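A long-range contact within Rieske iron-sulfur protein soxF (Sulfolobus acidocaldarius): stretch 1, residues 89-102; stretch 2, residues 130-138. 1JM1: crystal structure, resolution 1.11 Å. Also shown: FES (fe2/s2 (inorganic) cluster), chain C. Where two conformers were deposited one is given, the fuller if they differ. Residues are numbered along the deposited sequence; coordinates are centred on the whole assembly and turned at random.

Stretch 1, residues 89-102: AFSDVCVHLGCQLP
Stretch 2 130-138: IYALKDGGV

Stretch 1 enters as a β-strand (89-91) and continues as the loop carrying the cluster ligands C94 and H96. Stretch 2 is a short strand (130-132) leading through a 3-10 segment (133-134) into a glycine turn. The backbones stay well apart: in the nearest pairs F90 CA lies 8.1 Å from G137 CA and C94 CA lies 9.3 Å from Y131 CA, so stretch 2 runs opposite to stretch 1 in register, and side chains fill the gap, burying 310 Å² in total.

The polar contact centres on Y131. Its CA-to-CB bond points toward stretch 1, and with chi1 -56° (m) and chi2 101° the ring carries its hydroxyl into the cluster loop. There V95 N donates a hydrogen bond to Y131 OH (3.1 Å, N-H...O angle 145°), the sole hydrogen bond between the stretches. C94 SG also lies 3.1 Å from Y131 OH, and it sits at the ring edge, 5.1 Å from the centroid and 86° off the normal. The same sulfur binds FES FE1, with C94 in the t rotamer, while H96 ND1 binds FE2 at 2.1 Å; H96 is also t, and its side chain starts toward stretch 2 but ends away from it. A tyrosine suits this site because its long ring spans the gap and ends in a polar atom beside a cluster ligand.

Apolar packing flanks that ring. V95 CG2 approaches Y131 CE2 at 4.0 Å with V95 in the m rotamer, and L101 CD1 reaches Y131 CE1 at 4.1 Å with L101 in the m, t rotamer. A second cluster forms around F90, whose CA-to-CB bond points toward stretch 2 (chi1 -63°, m; chi2 86°). L133, m and t, sets CD2 over one face of the phenyl ring in a CH-pi contact, 3.8 Å from the centroid and only 6° off the normal; F90 CZ is also 3.8 Å from L133 CB. Both residues are buried, as befits their apolar side chains.

The turn beyond L133 is held by backbone hydrogen bonds: A132 O accepts from D135 N (3.0 Å) and G137 N (2.9 Å), L133 O accepts from G136 N (3.1 Å), and A132 N donates to V138 O (2.8 Å). G136 and G137 have phi/psi of 85/16 and 85/9, where a CB would jam against the preceding carbonyl oxygen. At G137 a CB would additionally lie 3.6 Å from F90 CE2; G137 N lies 4.2 Å from F90 CE2.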

# COMPACT_ATOMS: atom_id res chain seq x y z
N ALA A 89 -3.81 -0.23 2.27
CA ALA A 89 -2.35 -0.26 2.26
C ALA A 89 -1.83 -0.76 0.93
O ALA A 89 -2.45 -1.59 0.26
CB ALA A 89 -1.83 -1.14 3.39
N PHE A 90 -0.64 -0.27 0.58
CA PHE A 90 0.01 -0.58 -0.70
C PHE A 90 1.48 -0.81 -0.46
O PHE A 90 2.11 -0.26 0.45
CB PHE A 90 -0.18 0.57 -1.68
CG PHE A 90 -1.62 0.85 -2.06
CD1 PHE A 90 -2.41 1.67 -1.28
CD2 PHE A 90 -2.16 0.24 -3.20
CE1 PHE A 90 -3.73 1.87 -1.60
CE2 PHE A 90 -3.49 0.48 -3.54
CZ PHE A 90 -4.25 1.27 -2.75
N SER A 91 2.10 -1.54 -1.43
CA SER A 91 3.55 -1.51 -1.56
C SER A 91 4.02 -0.08 -1.87
O SER A 91 3.38 0.67 -2.59
CB SER A 91 3.96 -2.42 -2.70
OG SER A 91 5.37 -2.40 -2.92
N ASP A 92 5.21 0.25 -1.31
CA ASP A 92 5.87 1.51 -1.60
C ASP A 92 6.95 1.39 -2.66
O ASP A 92 7.75 2.33 -2.78
CB ASP A 92 6.42 2.13 -0.33
CG ASP A 92 6.84 3.55 -0.46
OD1 ASP A 92 6.07 4.30 -1.17
OD2 ASP A 92 7.84 3.99 0.14
N VAL A 93 6.99 0.30 -3.41
CA VAL A 93 7.99 0.07 -4.46
C VAL A 93 7.29 0.06 -5.81
O VAL A 93 6.41 -0.77 -6.08
CB VAL A 93 8.81 -1.19 -4.21
CG1 VAL A 93 9.85 -1.35 -5.34
CG2 VAL A 93 9.48 -1.20 -2.84
N CYS A 94 7.68 1.00 -6.68
CA CYS A 94 7.14 1.06 -8.01
C CYS A 94 7.41 -0.20 -8.79
O CYS A 94 8.52 -0.74 -8.77
CB CYS A 94 7.80 2.26 -8.73
SG CYS A 94 7.07 2.62 -10.34
N VAL A 95 6.38 -0.70 -9.50
CA VAL A 95 6.49 -1.95 -10.27
C VAL A 95 6.94 -1.70 -11.70
O VAL A 95 7.01 -2.65 -12.49
CB VAL A 95 5.23 -2.80 -10.17
CG1 VAL A 95 5.07 -3.35 -8.74
CG2 VAL A 95 3.97 -2.08 -10.58
N HIS A 96 7.31 -0.48 -12.07
CA HIS A 96 8.00 -0.22 -13.33
C HIS A 96 9.47 -0.61 -13.17
O HIS A 96 9.91 -1.62 -13.71
CB HIS A 96 7.84 1.22 -13.74
CG HIS A 96 8.64 1.55 -14.98
ND1 HIS A 96 9.55 2.58 -14.99
CD2 HIS A 96 8.67 0.89 -16.17
CE1 HIS A 96 10.11 2.55 -16.18
NE2 HIS A 96 9.61 1.56 -16.92
N LEU A 97 10.24 0.18 -12.41
CA LEU A 97 11.68 -0.02 -12.26
C LEU A 97 12.13 0.14 -10.85
O LEU A 97 13.32 0.36 -10.56
CB LEU A 97 12.48 0.87 -13.22
CG LEU A 97 13.59 0.20 -14.00
CD1 LEU A 97 13.06 -0.92 -14.92
CD2 LEU A 97 14.37 1.24 -14.75
N GLY A 98 11.25 -0.08 -9.84
CA GLY A 98 11.70 -0.25 -8.49
C GLY A 98 12.07 0.99 -7.74
O GLY A 98 12.68 0.89 -6.64
N CYS A 99 11.74 2.19 -8.24
CA CYS A 99 11.90 3.35 -7.38
C CYS A 99 10.96 3.28 -6.20
O CYS A 99 9.87 2.73 -6.29
CB CYS A 99 11.65 4.65 -8.18
SG CYS A 99 13.12 5.01 -9.20
N GLN A 100 11.38 3.87 -5.09
CA GLN A 100 10.52 3.99 -3.92
C GLN A 100 9.59 5.16 -4.13
O GLN A 100 9.99 6.25 -4.54
CB GLN A 100 11.38 4.14 -2.67
CG GLN A 100 10.57 4.08 -1.41
CD GLN A 100 11.37 3.87 -0.16
OE1 GLN A 100 12.60 3.85 -0.16
NE2 GLN A 100 10.69 3.66 0.95
N LEU A 101 8.31 4.96 -3.84
CA LEU A 101 7.28 5.93 -4.19
C LEU A 101 7.12 6.96 -3.08
O LEU A 101 6.96 6.61 -1.90
CB LEU A 101 5.96 5.21 -4.43
CG LEU A 101 5.95 4.31 -5.65
CD1 LEU A 101 4.76 3.35 -5.60
CD2 LEU A 101 5.94 5.08 -6.96
N PRO A 102 7.10 8.25 -3.43
CA PRO A 102 7.03 9.32 -2.41
C PRO A 102 5.60 9.61 -1.98
O PRO A 102 5.05 10.69 -2.18
CB PRO A 102 7.70 10.53 -3.11
CG PRO A 102 7.33 10.31 -4.57
CD PRO A 102 7.39 8.79 -4.78
N ILE A 130 1.72 6.55 -12.79
CA ILE A 130 0.70 7.04 -11.86
C ILE A 130 -0.24 5.90 -11.55
O ILE A 130 -0.85 5.33 -12.45
CB ILE A 130 -0.06 8.26 -12.39
CG1 ILE A 130 0.93 9.41 -12.77
CG2 ILE A 130 -1.08 8.73 -11.37
CD1 ILE A 130 0.26 10.66 -13.31
N TYR A 131 -0.38 5.63 -10.26
CA TYR A 131 -1.25 4.57 -9.73
C TYR A 131 -2.46 5.19 -9.08
O TYR A 131 -2.34 6.05 -8.20
CB TYR A 131 -0.50 3.75 -8.71
CG TYR A 131 0.79 3.12 -9.22
CD1 TYR A 131 2.03 3.70 -8.91
CD2 TYR A 131 0.77 1.98 -10.00
CE1 TYR A 131 3.19 3.11 -9.38
CE2 TYR A 131 1.94 1.37 -10.43
CZ TYR A 131 3.15 1.95 -10.11
OH TYR A 131 4.29 1.30 -10.51
N ALA A 132 -3.67 4.75 -9.50
CA ALA A 132 -4.92 5.27 -8.98
C ALA A 132 -5.31 4.43 -7.78
O ALA A 132 -5.92 3.36 -7.91
CB ALA A 132 -5.96 5.25 -10.07
N LEU A 133 -4.94 4.88 -6.57
CA LEU A 133 -5.14 4.06 -5.37
C LEU A 133 -6.60 3.75 -5.12
O LEU A 133 -6.93 2.63 -4.69
CB LEU A 133 -4.53 4.76 -4.15
CG LEU A 133 -3.05 5.12 -4.26
CD1 LEU A 133 -2.57 5.66 -2.90
CD2 LEU A 133 -2.18 3.94 -4.71
N LYS A 134 -7.51 4.71 -5.35
CA LYS A 134 -8.91 4.44 -5.05
C LYS A 134 -9.52 3.51 -6.13
O LYS A 134 -10.62 3.02 -5.91
CB LYS A 134 -9.53 5.75 -4.69
CG LYS A 134 -9.97 6.64 -5.71
CD LYS A 134 -10.75 7.85 -5.08
CE LYS A 134 -10.84 9.07 -6.00
NZ LYS A 134 -11.63 8.69 -7.22
N ASP A 135 -8.83 3.25 -7.22
CA ASP A 135 -9.22 2.30 -8.23
C ASP A 135 -8.39 1.02 -8.14
O ASP A 135 -8.29 0.25 -9.09
CB ASP A 135 -9.19 2.93 -9.61
CG ASP A 135 -10.17 4.07 -9.75
OD1 ASP A 135 -9.79 5.12 -10.28
OD2 ASP A 135 -11.35 3.91 -9.32
N GLY A 136 -7.83 0.72 -6.95
CA GLY A 136 -7.13 -0.53 -6.75
C GLY A 136 -5.70 -0.54 -7.17
O GLY A 136 -5.09 -1.59 -7.28
N GLY A 137 -5.10 0.66 -7.37
CA GLY A 137 -3.69 0.77 -7.75
C GLY A 137 -3.40 0.65 -9.22
O GLY A 137 -2.26 0.55 -9.60
N VAL A 138 -4.46 0.65 -10.06
CA VAL A 138 -4.28 0.50 -11.50
C VAL A 138 -3.49 1.70 -12.05
O VAL A 138 -3.51 2.80 -11.54
CB VAL A 138 -5.61 0.32 -12.21
CG1 VAL A 138 -6.31 -0.96 -11.76
CG2 VAL A 138 -6.52 1.49 -12.06
FE1 FES C . 8.53 4.30 -11.09
FE2 FES C . 9.85 3.98 -13.45
S1 FES C . 7.91 5.08 -13.13
S2 FES C . 10.53 3.29 -11.41